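Local coordinates for protein 5-Carboxyvanillate Decarboxylase (Novosphingobium aromaticivorans, PDB 4QRN) that probably catalyses the metal-dependent decarboxylation of 5-carboxyvanillate and binds manganese together with a nitro-substituted aromatic inhibitor at one site, at residues 102-107 and 331-336; 186-191 and 207-212; 248-251 and 256-259; 347-352 and 360-365. One frame throughout, in Å; residues are numbered along the deposited sequence.

Contact 1 (102-107 and 331-336); sequences TGIDKA and VMYAMD. With MN (manganese (II) ion), chain E; 1DF (4-hydroxy-3-methoxy-5-nitrobenzoic acid), chain F.
Asp336 OD1 binds the manganese ion at 2.1 Å, on the same loop from which Tyr333 and Met335 reach Thr102 and Ile104. Besides this carboxylate, the ion holds a water, Glu41 and His210, and two oxygens of the inhibitor: the phenolic O3 and O11 of the nitro group, which chelate it together.

Just before the aspartate, Met335 makes the joint to 102-107. Its CG is anti to the backbone N (chi1 176°) and the chain stays extended to the sulfur, turning only there, which carries CE onto Ile104 CG1 at 3.8 Å and beside Thr102 OG1 at 3.7 Å. An unbranched, flexible methionine suits this long span. Thr102 OG1 spends its polarity on Asp98, so the methyl meets it only by van der Waals contact. The next carbon of the same Ile104 branch, CD1, lies 3.9 Å from Tyr333 CE2 and 3.8 Å from Tyr333 OH, approaching obliquely. The backbone N of Met335 lies above one face of that ring, toward its rim, and is itself bonded to Glu42. Gly103, with phi at 68°, takes the positive-phi place that closes a Schellman motif at the end of the preceding helix.

Both segments border strand 38-44, where Ile104 packs on Ala39, and a metal-binding aspartate placed after the last strand of a beta/alpha barrel is characteristic of the amidohydrolase superfamily.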
loop_
_atom_site.group_PDB
_atom_site.type_symbol
_atom_site.label_atom_id
_atom_site.label_comp_id
_atom_site.label_asym_id
_atom_site.label_seq_id
_atom_site.Cartn_x
_atom_site.Cartn_y
_atom_site.Cartn_z
ATOM N N THR A 102 -11.721 -1.689 -28.890
ATOM C CA THR A 102 -10.436 -1.443 -28.245
ATOM C C THR A 102 -9.398 -2.520 -28.573
ATOM O O THR A 102 -8.361 -2.620 -27.927
ATOM C CB THR A 102 -10.603 -1.276 -26.726
ATOM O OG1 THR A 102 -11.362 -2.374 -26.174
ATOM C CG2 THR A 102 -11.249 0.054 -26.410
ATOM N N GLY A 103 -9.675 -3.312 -29.606
ATOM C CA GLY A 103 -8.708 -4.294 -30.046
ATOM C C GLY A 103 -8.453 -5.439 -29.078
ATOM O O GLY A 103 -7.392 -6.062 -29.148
ATOM N N ILE A 104 -9.404 -5.705 -28.181
ATOM C CA ILE A 104 -9.241 -6.766 -27.209
ATOM C C ILE A 104 -9.721 -8.085 -27.807
ATOM O O ILE A 104 -10.901 -8.261 -28.119
ATOM C CB ILE A 104 -9.962 -6.449 -25.882
ATOM C CG1 ILE A 104 -9.448 -5.130 -25.283
ATOM C CG2 ILE A 104 -9.814 -7.625 -24.919
ATOM C CD1 ILE A 104 -7.933 -5.033 -25.122
ATOM N N ASP A 105 -8.784 -9.007 -28.005
ATOM C CA ASP A 105 -9.089 -10.298 -28.629
ATOM C C ASP A 105 -9.804 -11.253 -27.692
ATOM O O ASP A 105 -10.729 -11.946 -28.116
ATOM C CB ASP A 105 -7.793 -10.907 -29.163
ATOM C CG ASP A 105 -7.218 -10.077 -30.274
ATOM O OD1 ASP A 105 -7.836 -10.084 -31.368
ATOM O OD2 ASP A 105 -6.187 -9.392 -30.062
ATOM N N LYS A 106 -9.362 -11.332 -26.439
ATOM C CA LYS A 106 -9.969 -12.241 -25.478
ATOM C C LYS A 106 -10.044 -11.553 -24.142
ATOM O O LYS A 106 -9.172 -10.738 -23.803
ATOM C CB LYS A 106 -9.152 -13.526 -25.338
ATOM C CG LYS A 106 -8.966 -14.279 -26.654
ATOM C CD LYS A 106 -8.343 -15.647 -26.437
ATOM C CE LYS A 106 -8.160 -16.367 -27.771
ATOM N NZ LYS A 106 -7.685 -17.761 -27.590
ATOM N N ALA A 107 -11.084 -11.902 -23.387
ATOM C CA ALA A 107 -11.298 -11.391 -22.041
ATOM C C ALA A 107 -11.464 -12.566 -21.094
ATOM O O ALA A 107 -12.250 -13.483 -21.378
ATOM C CB ALA A 107 -12.530 -10.512 -22.015
ATOM N N VAL A 331 4.163 -11.093 -15.601
ATOM C CA VAL A 331 3.383 -9.857 -15.613
ATOM C C VAL A 331 2.533 -9.847 -16.882
ATOM O O VAL A 331 3.065 -9.985 -17.992
ATOM C CB VAL A 331 4.304 -8.617 -15.558
ATOM C CG1 VAL A 331 3.492 -7.333 -15.594
ATOM C CG2 VAL A 331 5.211 -8.690 -14.336
ATOM N N MET A 332 1.222 -9.658 -16.714
ATOM C CA MET A 332 0.235 -9.770 -17.787
ATOM C C MET A 332 -0.593 -8.507 -17.907
ATOM O O MET A 332 -0.887 -7.830 -16.916
ATOM C CB MET A 332 -0.724 -10.944 -17.456
ATOM C CG MET A 332 -0.046 -12.294 -17.552
ATOM S SD MET A 332 -1.073 -13.644 -16.938
ATOM C CE MET A 332 -0.894 -13.423 -15.162
ATOM N N TYR A 333 -1.041 -8.248 -19.124
ATOM C CA TYR A 333 -1.979 -7.187 -19.398
ATOM C C TYR A 333 -3.376 -7.516 -18.868
ATOM O O TYR A 333 -3.862 -8.642 -19.002
ATOM C CB TYR A 333 -2.060 -6.966 -20.916
ATOM C CG TYR A 333 -3.139 -5.972 -21.309
ATOM C CD1 TYR A 333 -2.994 -4.612 -21.030
ATOM C CD2 TYR A 333 -4.316 -6.389 -21.907
ATOM C CE1 TYR A 333 -4.002 -3.710 -21.340
ATOM C CE2 TYR A 333 -5.322 -5.502 -22.210
ATOM C CZ TYR A 333 -5.176 -4.161 -21.916
ATOM O OH TYR A 333 -6.215 -3.312 -22.234
ATOM N N ALA A 334 -4.035 -6.496 -18.311
ATOM C CA ALA A 334 -5.459 -6.560 -17.972
ATOM C C ALA A 334 -6.028 -5.169 -18.142
ATOM O O ALA A 334 -5.343 -4.168 -17.900
ATOM C CB ALA A 334 -5.681 -7.029 -16.539
ATOM N N MET A 335 -7.302 -5.119 -18.533
ATOM C CA MET A 335 -7.993 -3.852 -18.720
ATOM C C MET A 335 -8.813 -3.398 -17.485
ATOM O O MET A 335 -8.911 -2.205 -17.226
ATOM C CB MET A 335 -8.891 -3.944 -19.957
ATOM C CG MET A 335 -9.735 -2.716 -20.185
ATOM S SD MET A 335 -10.738 -2.789 -21.670
ATOM C CE MET A 335 -9.594 -2.192 -22.907
ATOM N N ASP A 336 -9.435 -4.339 -16.765
ATOM C CA ASP A 336 -10.383 -3.996 -15.697
ATOM C C ASP A 336 -11.661 -3.412 -16.322
ATOM O O ASP A 336 -12.327 -2.563 -15.721
ATOM C CB ASP A 336 -9.755 -3.063 -14.619
ATOM C CG ASP A 336 -9.934 -3.580 -13.173
ATOM O OD1 ASP A 336 -10.888 -4.376 -12.904
ATOM O OD2 ASP A 336 -9.109 -3.156 -12.319
HETATM MN MN MN E . -11.253 -5.522 -11.178
HETATM C C1 1DF F . -13.747 -0.884 -9.243
HETATM C CO1 1DF F . -12.501 -1.221 -9.691
HETATM C CO2 1DF F . -14.647 -1.909 -8.874
HETATM C CM1 1DF F . -12.240 -2.623 -9.849
HETATM C CM2 1DF F . -14.397 -3.232 -9.178
HETATM O OM 1DF F . -15.254 -4.256 -8.889
HETATM C CZ 1DF F . -13.216 -3.615 -9.798
HETATM C CC 1DF F . -14.161 0.528 -9.056
HETATM C CV 1DF F . -16.347 -3.964 -8.018
HETATM O O1 1DF F . -13.620 1.425 -9.827
HETATM O O2 1DF F . -15.011 0.789 -8.197
HETATM O O3 1DF F . -13.020 -4.819 -10.249
HETATM N N 1DF F . -10.780 -2.982 -9.848
HETATM O O11 1DF F . -10.399 -4.118 -9.838
HETATM O O22 1DF F . -9.956 -2.038 -9.691
HETATM O O HOH W 1 -12.232 -6.868 -12.602
#

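Contact 2 (186-191 and 207-212); sequences RYLDEE and LYIHPA. With MN (manganese (II) ion), chain E; 1DF (4-hydroxy-3-methoxy-5-nitrobenzoic acid), chain F; ACT (acetate ion), chain L.
Apolar contact joins the two segments: Leu188 CD1 lies 4.3 Å from Leu207 CD2 and 4.4 Å from Ile209 CD1, a loose meeting of terminal methyls. Leucine and isoleucine suit this buried place, beside Phe197.

Charge pairing belongs to the loop. Arg186 grips Glu190 side-on through nearly straight bonds, NE to OE2 at 3.0 Å and NH2 to OE1 at 2.8 Å. Both oxygens lie in the guanidinium plane, but the carboxylate is turned out of it: OE2 is met on its syn side, OE1 from above the carboxylate plane. The pair spans the type I turn from Tyr187 to Glu190, between barrel strand 177-179 and the helix leading to 207-209. With an alanine in place of Arg186, the Glu190 carboxylate would probably lose its mate and Phe192 its cation-pi partner.

Metal binding falls to His210, at the C-terminal end of strand 207-209: NE2 coordinates manganese at 2.2 Å, while ND1 donates to Pro211 O (2.9 Å), on a lone pair in the carbonyl plane, which with the metal bond holds the imidazole's rotation.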
loop_
_atom_site.group_PDB
_atom_site.type_symbol
_atom_site.label_atom_id
_atom_site.label_comp_id
_atom_site.label_asym_id
_atom_site.label_seq_id
_atom_site.Cartn_x
_atom_site.Cartn_y
_atom_site.Cartn_z
ATOM N N ARG A 186 -13.051 -12.658 7.135
ATOM C CA ARG A 186 -12.130 -13.780 7.327
ATOM C C ARG A 186 -11.248 -13.935 6.100
ATOM O O ARG A 186 -11.709 -13.774 4.959
ATOM C CB ARG A 186 -12.895 -15.090 7.565
ATOM C CG ARG A 186 -13.809 -15.029 8.762
ATOM C CD ARG A 186 -14.574 -16.331 8.906
ATOM N NE ARG A 186 -13.682 -17.392 9.339
ATOM C CZ ARG A 186 -14.078 -18.635 9.562
ATOM N NH1 ARG A 186 -15.343 -18.970 9.342
ATOM N NH2 ARG A 186 -13.211 -19.534 9.998
ATOM N N TYR A 187 -10.004 -14.330 6.341
ATOM C CA TYR A 187 -8.964 -14.418 5.310
ATOM C C TYR A 187 -8.556 -15.852 5.061
ATOM O O TYR A 187 -8.694 -16.725 5.931
ATOM C CB TYR A 187 -7.759 -13.525 5.724
ATOM C CG TYR A 187 -8.158 -12.059 5.732
ATOM C CD1 TYR A 187 -8.769 -11.468 6.839
ATOM C CD2 TYR A 187 -8.036 -11.305 4.567
ATOM C CE1 TYR A 187 -9.229 -10.151 6.789
ATOM C CE2 TYR A 187 -8.488 -9.980 4.500
ATOM C CZ TYR A 187 -9.088 -9.414 5.620
ATOM O OH TYR A 187 -9.581 -8.140 5.591
ATOM N N LEU A 188 -8.033 -16.085 3.868
ATOM C CA LEU A 188 -7.828 -17.449 3.367
ATOM C C LEU A 188 -6.680 -18.175 4.039
ATOM O O LEU A 188 -6.513 -19.371 3.811
ATOM C CB LEU A 188 -7.609 -17.417 1.851
ATOM C CG LEU A 188 -8.837 -17.027 1.019
ATOM C CD1 LEU A 188 -8.359 -16.694 -0.374
ATOM C CD2 LEU A 188 -9.930 -18.133 0.996
ATOM N N ASP A 189 -5.890 -17.484 4.862
ATOM C CA ASP A 189 -4.851 -18.154 5.636
ATOM C C ASP A 189 -5.401 -18.975 6.794
ATOM O O ASP A 189 -4.672 -19.751 7.381
ATOM C CB ASP A 189 -3.866 -17.130 6.189
ATOM C CG ASP A 189 -4.548 -16.075 7.040
ATOM O OD1 ASP A 189 -5.186 -15.178 6.458
ATOM O OD2 ASP A 189 -4.461 -16.174 8.292
ATOM N N GLU A 190 -6.679 -18.810 7.134
ATOM C CA GLU A 190 -7.252 -19.648 8.199
ATOM C C GLU A 190 -7.358 -21.085 7.719
ATOM O O GLU A 190 -7.704 -21.331 6.552
ATOM C CB GLU A 190 -8.650 -19.196 8.577
ATOM C CG GLU A 190 -8.742 -17.912 9.332
ATOM C CD GLU A 190 -10.114 -17.784 9.948
ATOM O OE1 GLU A 190 -10.558 -18.725 10.642
ATOM O OE2 GLU A 190 -10.770 -16.767 9.710
ATOM N N GLU A 191 -7.106 -22.024 8.631
ATOM C CA GLU A 191 -7.178 -23.440 8.281
ATOM C C GLU A 191 -8.549 -23.824 7.721
ATOM O O GLU A 191 -8.647 -24.727 6.888
ATOM C CB GLU A 191 -6.874 -24.310 9.498
ATOM C CG GLU A 191 -5.416 -24.259 9.933
ATOM C CD GLU A 191 -5.020 -25.424 10.817
ATOM O OE1 GLU A 191 -5.914 -26.051 11.424
ATOM O OE2 GLU A 191 -3.809 -25.715 10.901
ATOM N N LEU A 207 -5.468 -19.254 -8.626
ATOM C CA LEU A 207 -6.399 -18.443 -7.872
ATOM C C LEU A 207 -6.111 -16.987 -8.158
ATOM O O LEU A 207 -4.974 -16.544 -7.941
ATOM C CB LEU A 207 -6.180 -18.694 -6.382
ATOM C CG LEU A 207 -6.914 -17.739 -5.445
ATOM C CD1 LEU A 207 -8.452 -17.801 -5.633
ATOM C CD2 LEU A 207 -6.540 -18.035 -4.008
ATOM N N TYR A 208 -7.103 -16.221 -8.609
ATOM C CA TYR A 208 -6.964 -14.765 -8.720
ATOM C C TYR A 208 -7.595 -14.158 -7.459
ATOM O O TYR A 208 -8.799 -14.341 -7.223
ATOM C CB TYR A 208 -7.674 -14.289 -9.995
ATOM C CG TYR A 208 -7.193 -12.941 -10.527
ATOM C CD1 TYR A 208 -7.363 -11.758 -9.811
ATOM C CD2 TYR A 208 -6.553 -12.856 -11.755
ATOM C CE1 TYR A 208 -6.911 -10.532 -10.313
ATOM C CE2 TYR A 208 -6.129 -11.641 -12.273
ATOM C CZ TYR A 208 -6.316 -10.483 -11.553
ATOM O OH TYR A 208 -5.875 -9.291 -12.081
ATOM N N ILE A 209 -6.790 -13.488 -6.630
ATOM C CA ILE A 209 -7.355 -12.779 -5.478
ATOM C C ILE A 209 -7.600 -11.355 -5.941
ATOM O O ILE A 209 -6.668 -10.568 -6.118
ATOM C CB ILE A 209 -6.479 -12.822 -4.229
ATOM C CG1 ILE A 209 -6.227 -14.265 -3.814
ATOM C CG2 ILE A 209 -7.206 -12.071 -3.092
ATOM C CD1 ILE A 209 -5.354 -14.428 -2.576
ATOM N N HIS A 210 -8.869 -11.063 -6.205
ATOM C CA HIS A 210 -9.310 -9.758 -6.658
ATOM C C HIS A 210 -9.679 -8.907 -5.441
ATOM O O HIS A 210 -10.090 -9.449 -4.411
ATOM C CB HIS A 210 -10.554 -9.965 -7.527
ATOM C CG HIS A 210 -11.035 -8.715 -8.194
ATOM N ND1 HIS A 210 -11.831 -7.794 -7.560
ATOM C CD2 HIS A 210 -10.805 -8.227 -9.439
ATOM C CE1 HIS A 210 -12.053 -6.779 -8.389
ATOM N NE2 HIS A 210 -11.463 -7.028 -9.547
ATOM N N PRO A 211 -9.598 -7.570 -5.537
ATOM C CA PRO A 211 -9.957 -6.771 -4.366
ATOM C C PRO A 211 -11.427 -6.862 -3.989
ATOM O O PRO A 211 -12.324 -7.245 -4.752
ATOM C CB PRO A 211 -9.632 -5.339 -4.800
ATOM C CG PRO A 211 -8.575 -5.469 -5.848
ATOM C CD PRO A 211 -8.951 -6.755 -6.589
ATOM N N ALA A 212 -11.656 -6.428 -2.760
ATOM C CA ALA A 212 -12.959 -6.101 -2.225
ATOM C C ALA A 212 -12.749 -4.923 -1.306
ATOM O O ALA A 212 -11.633 -4.617 -0.882
ATOM C CB ALA A 212 -13.566 -7.285 -1.459
HETATM MN MN MN E . -11.253 -5.522 -11.178
HETATM C C1 1DF F . -13.747 -0.884 -9.243
HETATM C CO1 1DF F . -12.501 -1.221 -9.691
HETATM C CO2 1DF F . -14.647 -1.909 -8.874
HETATM C CM1 1DF F . -12.240 -2.623 -9.849
HETATM C CM2 1DF F . -14.397 -3.232 -9.178
HETATM O OM 1DF F . -15.254 -4.256 -8.889
HETATM C CZ 1DF F . -13.216 -3.615 -9.798
HETATM C CC 1DF F . -14.161 0.528 -9.056
HETATM C CV 1DF F . -16.347 -3.964 -8.018
HETATM O O1 1DF F . -13.620 1.425 -9.827
HETATM O O2 1DF F . -15.011 0.789 -8.197
HETATM O O3 1DF F . -13.020 -4.819 -10.249
HETATM N N 1DF F . -10.780 -2.982 -9.848
HETATM O O11 1DF F . -10.399 -4.118 -9.838
HETATM O O22 1DF F . -9.956 -2.038 -9.691
HETATM C C ACT L . -17.967 -17.180 7.711
HETATM O O ACT L . -17.064 -18.048 7.738
HETATM O OXT ACT L . -17.992 -16.353 8.657
HETATM C CH3 ACT L . -18.981 -17.141 6.609
HETATM O O HOH W 1 -12.232 -6.868 -12.602
#

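Contact 3 (248-251 and 256-259); sequences IGIF and SLQI
Leu257 meets the short helix 250-253 first, its CD2 resting 4.0 Å from Ile250 CG1 and 3.9 Å from Phe251 CE1. That methyl gets there because chi1 (179°) swings CG away from the backbone N. The carbonyl oxygen of Leu257, bonded to Asn305 ND2, also lies 3.3 Å from Phe251 CE1, approaching the ring obliquely. Gln258 faces away from the apolar side, which lets its amide reach Arg330 and Ser304 O. Ile259 returns to the hydrophobic side, where its CD1 packs 3.6 Å from Phe251 CZ. The ring is held from within its own helix too, since Ile250 CG2 stands 3.7 Å above its centre. Replacing Phe251 by an alanine would probably open a gap between helix 250-253 and the side chains of Leu257 and Ile259.

Around this core Phe251 rests on Ile246 of helix 233-248 and on Val306 of strand 306-309, Ile250 and Leu257 share Phe197 of helix 194-203, and Ile259 begins strand 259-261.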
loop_
_atom_site.group_PDB
_atom_site.type_symbol
_atom_site.label_atom_id
_atom_site.label_comp_id
_atom_site.label_asym_id
_atom_site.label_seq_id
_atom_site.Cartn_x
_atom_site.Cartn_y
_atom_site.Cartn_z
ATOM N N ILE A 248 1.944 -17.074 6.030
ATOM C CA ILE A 248 1.484 -18.292 6.701
ATOM C C ILE A 248 2.127 -19.530 6.088
ATOM O O ILE A 248 1.992 -20.633 6.612
ATOM C CB ILE A 248 -0.073 -18.410 6.701
ATOM C CG1 ILE A 248 -0.577 -19.241 7.891
ATOM C CG2 ILE A 248 -0.614 -18.979 5.389
ATOM C CD1 ILE A 248 -0.306 -18.591 9.236
ATOM N N GLY A 249 2.823 -19.369 4.969
ATOM C CA GLY A 249 3.503 -20.483 4.326
ATOM C C GLY A 249 2.677 -21.230 3.304
ATOM O O GLY A 249 2.966 -22.395 3.038
ATOM N N ILE A 250 1.705 -20.574 2.671
ATOM C CA ILE A 250 0.827 -21.290 1.764
ATOM C C ILE A 250 1.608 -21.962 0.633
ATOM O O ILE A 250 1.203 -23.034 0.173
ATOM C CB ILE A 250 -0.311 -20.377 1.214
ATOM C CG1 ILE A 250 -1.475 -21.199 0.666
ATOM C CG2 ILE A 250 0.197 -19.445 0.123
ATOM C CD1 ILE A 250 -2.245 -21.921 1.727
ATOM N N PHE A 251 2.695 -21.336 0.181
ATOM C CA PHE A 251 3.434 -21.896 -0.944
ATOM C C PHE A 251 4.465 -22.931 -0.523
ATOM O O PHE A 251 5.024 -23.614 -1.387
ATOM C CB PHE A 251 4.098 -20.794 -1.753
ATOM C CG PHE A 251 3.129 -19.824 -2.350
ATOM C CD1 PHE A 251 2.073 -20.263 -3.145
ATOM C CD2 PHE A 251 3.249 -18.474 -2.101
ATOM C CE1 PHE A 251 1.181 -19.352 -3.727
ATOM C CE2 PHE A 251 2.359 -17.553 -2.688
ATOM C CZ PHE A 251 1.312 -18.000 -3.483
ATOM N N SER A 256 3.043 -25.962 -5.860
ATOM C CA SER A 256 2.598 -25.735 -7.237
ATOM C C SER A 256 1.629 -24.562 -7.369
ATOM O O SER A 256 1.391 -24.100 -8.480
ATOM C CB SER A 256 1.938 -26.982 -7.817
ATOM O OG SER A 256 0.676 -27.242 -7.242
ATOM N N LEU A 257 1.056 -24.109 -6.260
ATOM C CA LEU A 257 -0.024 -23.124 -6.342
ATOM C C LEU A 257 0.429 -21.792 -6.909
ATOM O O LEU A 257 1.440 -21.241 -6.467
ATOM C CB LEU A 257 -0.588 -22.916 -4.941
ATOM C CG LEU A 257 -1.712 -21.898 -4.792
ATOM C CD1 LEU A 257 -2.980 -22.402 -5.455
ATOM C CD2 LEU A 257 -1.938 -21.609 -3.313
ATOM N N GLN A 258 -0.340 -21.278 -7.864
ATOM C CA GLN A 258 -0.116 -19.948 -8.406
ATOM C C GLN A 258 -1.258 -19.043 -7.954
ATOM O O GLN A 258 -2.427 -19.382 -8.133
ATOM C CB GLN A 258 -0.075 -19.966 -9.938
ATOM C CG GLN A 258 0.998 -20.906 -10.490
ATOM C CD GLN A 258 2.399 -20.468 -10.094
ATOM O OE1 GLN A 258 2.779 -19.324 -10.331
ATOM N NE2 GLN A 258 3.160 -21.357 -9.443
ATOM N N ILE A 259 -0.897 -17.891 -7.377
ATOM C CA ILE A 259 -1.864 -16.855 -7.034
ATOM C C ILE A 259 -1.591 -15.635 -7.893
ATOM O O ILE A 259 -0.462 -15.134 -7.947
ATOM C CB ILE A 259 -1.859 -16.489 -5.538
ATOM C CG1 ILE A 259 -2.208 -17.729 -4.703
ATOM C CG2 ILE A 259 -2.851 -15.319 -5.296
ATOM C CD1 ILE A 259 -2.252 -17.486 -3.179
#

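Contact 4 (347-352 and 360-365); sequences RAMDAM and KKFFQT
Helices 343-350 and 356-370, which follow the last strand of the beta/alpha barrel, pack here through two neighbouring phenylalanines set against two methionines and an aspartate. Large flat rings suit this buried seam, and flexible methionines fit themselves to the rings' outline.

Phe363 meets the first helix with its CZ, which reaches 3.6 Å from Met349 CB; Met349 C and Asp350 N lie at the edge of the ring, in its plane. The same CZ is 3.5 Å from Asp350 OD1, with carboxylate and ring planes 47° apart. That carboxylate does not rely on the ring for its polar needs: OD1 is bonded to Tyr35 OH and OD2 pairs with Arg37, while Tyr35 also stacks on Phe363.

Phe362, one residue earlier, offers its CE2 to the methionines. Met352 CE comes 3.8 Å from it, crossing at about a right angle, and Met349, bent at chi2 and chi3, brings SD to 5.4 Å from the ring centroid in an oblique Met-aromatic contact. Phe362 CD2 in turn lies 4.0 Å above one face of Phe363, toward its rim. Ile319 of helix 316-326 touches both methionines and Phe362.

The two rings sit within a wider pi-type turn of helix 356-370: Lys360 O accepts from Gln364 N at 2.9 Å and from Thr365 N at 3.0 Å, the two donors approaching from opposite faces of its plane.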
loop_
_atom_site.group_PDB
_atom_site.type_symbol
_atom_site.label_atom_id
_atom_site.label_comp_id
_atom_site.label_asym_id
_atom_site.label_seq_id
_atom_site.Cartn_x
_atom_site.Cartn_y
_atom_site.Cartn_z
ATOM N N ARG A 347 -3.772 2.128 -26.336
ATOM C CA ARG A 347 -2.810 2.746 -27.229
ATOM C C ARG A 347 -1.472 2.962 -26.540
ATOM O O ARG A 347 -0.404 2.750 -27.143
ATOM C CB ARG A 347 -3.355 4.064 -27.783
ATOM C CG ARG A 347 -4.598 3.871 -28.597
ATOM C CD ARG A 347 -5.078 5.174 -29.286
ATOM N NE ARG A 347 -6.318 4.889 -30.023
ATOM C CZ ARG A 347 -7.549 5.184 -29.601
ATOM N NH1 ARG A 347 -7.766 5.869 -28.484
ATOM N NH2 ARG A 347 -8.585 4.805 -30.325
ATOM N N ALA A 348 -1.502 3.434 -25.307
ATOM C CA ALA A 348 -0.255 3.665 -24.587
ATOM C C ALA A 348 0.491 2.350 -24.384
ATOM O O ALA A 348 1.716 2.288 -24.532
ATOM C CB ALA A 348 -0.523 4.340 -23.254
ATOM N N MET A 349 -0.233 1.300 -24.030
ATOM C CA MET A 349 0.398 0.001 -23.806
ATOM C C MET A 349 1.006 -0.541 -25.101
ATOM O O MET A 349 2.118 -1.076 -25.092
ATOM C CB MET A 349 -0.607 -0.986 -23.185
ATOM C CG MET A 349 -1.140 -0.562 -21.809
ATOM S SD MET A 349 0.147 -0.431 -20.544
ATOM C CE MET A 349 0.691 1.265 -20.697
ATOM N N ASP A 350 0.286 -0.392 -26.209
ATOM C CA ASP A 350 0.798 -0.856 -27.497
ATOM C C ASP A 350 2.119 -0.179 -27.844
ATOM O O ASP A 350 2.931 -0.764 -28.569
ATOM C CB ASP A 350 -0.187 -0.493 -28.609
ATOM C CG ASP A 350 -1.403 -1.393 -28.724
ATOM O OD1 ASP A 350 -1.444 -2.536 -28.206
ATOM O OD2 ASP A 350 -2.327 -0.932 -29.422
ATOM N N ALA A 351 2.309 1.063 -27.386
ATOM C CA ALA A 351 3.423 1.907 -27.833
ATOM C C ALA A 351 4.541 2.049 -26.807
ATOM O O ALA A 351 5.405 2.916 -26.937
ATOM C CB ALA A 351 2.875 3.272 -28.257
ATOM N N MET A 352 4.555 1.161 -25.811
ATOM C CA MET A 352 5.615 1.223 -24.809
ATOM C C MET A 352 6.968 0.935 -25.456
ATOM O O MET A 352 7.076 0.195 -26.432
ATOM C CB MET A 352 5.375 0.212 -23.695
ATOM C CG MET A 352 4.172 0.570 -22.849
ATOM S SD MET A 352 4.029 -0.415 -21.323
ATOM C CE MET A 352 3.435 -1.995 -21.945
ATOM N N LYS A 360 4.845 -9.008 -26.496
ATOM C CA LYS A 360 3.996 -10.161 -26.804
ATOM C C LYS A 360 3.769 -11.052 -25.580
ATOM O O LYS A 360 2.668 -11.583 -25.404
ATOM C CB LYS A 360 4.576 -10.956 -27.988
ATOM C CG LYS A 360 3.789 -12.192 -28.315
ATOM C CD LYS A 360 4.298 -12.860 -29.580
ATOM C CE LYS A 360 3.370 -13.996 -29.999
ATOM N NZ LYS A 360 3.870 -14.711 -31.227
ATOM N N LYS A 361 4.781 -11.226 -24.733
ATOM C CA LYS A 361 4.568 -11.934 -23.467
ATOM C C LYS A 361 3.514 -11.209 -22.618
ATOM O O LYS A 361 2.595 -11.829 -22.091
ATOM C CB LYS A 361 5.870 -12.032 -22.676
ATOM C CG LYS A 361 6.894 -12.964 -23.308
ATOM C CD LYS A 361 8.155 -12.997 -22.435
ATOM C CE LYS A 361 9.206 -13.940 -22.984
ATOM N NZ LYS A 361 10.340 -14.078 -22.006
ATOM N N PHE A 362 3.694 -9.889 -22.471
ATOM C CA PHE A 362 2.815 -9.059 -21.655
ATOM C C PHE A 362 1.360 -9.138 -22.121
ATOM O O PHE A 362 0.454 -9.336 -21.311
ATOM C CB PHE A 362 3.357 -7.622 -21.698
ATOM C CG PHE A 362 2.471 -6.610 -21.017
ATOM C CD1 PHE A 362 2.328 -6.597 -19.629
ATOM C CD2 PHE A 362 1.786 -5.651 -21.749
ATOM C CE1 PHE A 362 1.512 -5.656 -19.002
ATOM C CE2 PHE A 362 0.971 -4.706 -21.118
ATOM C CZ PHE A 362 0.854 -4.713 -19.751
ATOM N N PHE A 363 1.118 -8.989 -23.419
ATOM C CA PHE A 363 -0.250 -8.955 -23.925
ATOM C C PHE A 363 -0.894 -10.314 -24.119
ATOM O O PHE A 363 -2.114 -10.430 -24.044
ATOM C CB PHE A 363 -0.318 -8.213 -25.264
ATOM C CG PHE A 363 -0.532 -6.720 -25.142
ATOM C CD1 PHE A 363 -1.764 -6.219 -24.752
ATOM C CD2 PHE A 363 0.472 -5.820 -25.496
ATOM C CE1 PHE A 363 -2.015 -4.842 -24.743
ATOM C CE2 PHE A 363 0.246 -4.439 -25.447
ATOM C CZ PHE A 363 -1.005 -3.967 -25.088
ATOM N N GLN A 364 -0.088 -11.325 -24.463
ATOM C CA GLN A 364 -0.629 -12.594 -24.968
ATOM C C GLN A 364 -0.050 -13.825 -24.302
ATOM O O GLN A 364 -0.788 -14.618 -23.732
ATOM C CB GLN A 364 -0.393 -12.700 -26.477
ATOM C CG GLN A 364 -0.921 -14.021 -27.042
ATOM C CD GLN A 364 -0.492 -14.247 -28.476
ATOM O OE1 GLN A 364 -0.244 -13.313 -29.244
ATOM N NE2 GLN A 364 -0.331 -15.503 -28.830
ATOM N N THR A 365 1.256 -14.071 -24.449
ATOM C CA THR A 365 1.715 -15.430 -24.191
ATOM C C THR A 365 1.882 -15.759 -22.719
ATOM O O THR A 365 1.796 -16.938 -22.362
ATOM C CB THR A 365 2.973 -15.788 -24.998
ATOM O OG1 THR A 365 4.037 -14.920 -24.635
ATOM C CG2 THR A 365 2.703 -15.663 -26.499
#

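Overall arrangement
From the N terminus, contact 1 opens at the entry to strand 106-111 and closes at strand 331-332 and the loop beyond it, making a loop that encloses most of the barrel. Contacts 2 and 3 nest within it in series: contact 2 spans helix 194-203, contact 3 closes the short turn into strand 259-261, and the two touch where strand 207-209 meets the lead-in to strand 259-261, Leu207 N probably bonding to Gln258 O. Contact 4 follows contact 1 in series, and no loops cross. It backs directly onto 331-336, with a probable hydrogen bond from Tyr333 N to Phe362 O. Contacts 1 and 2, about 24 Å apart between centres, converge on the manganese ion and its inhibitor.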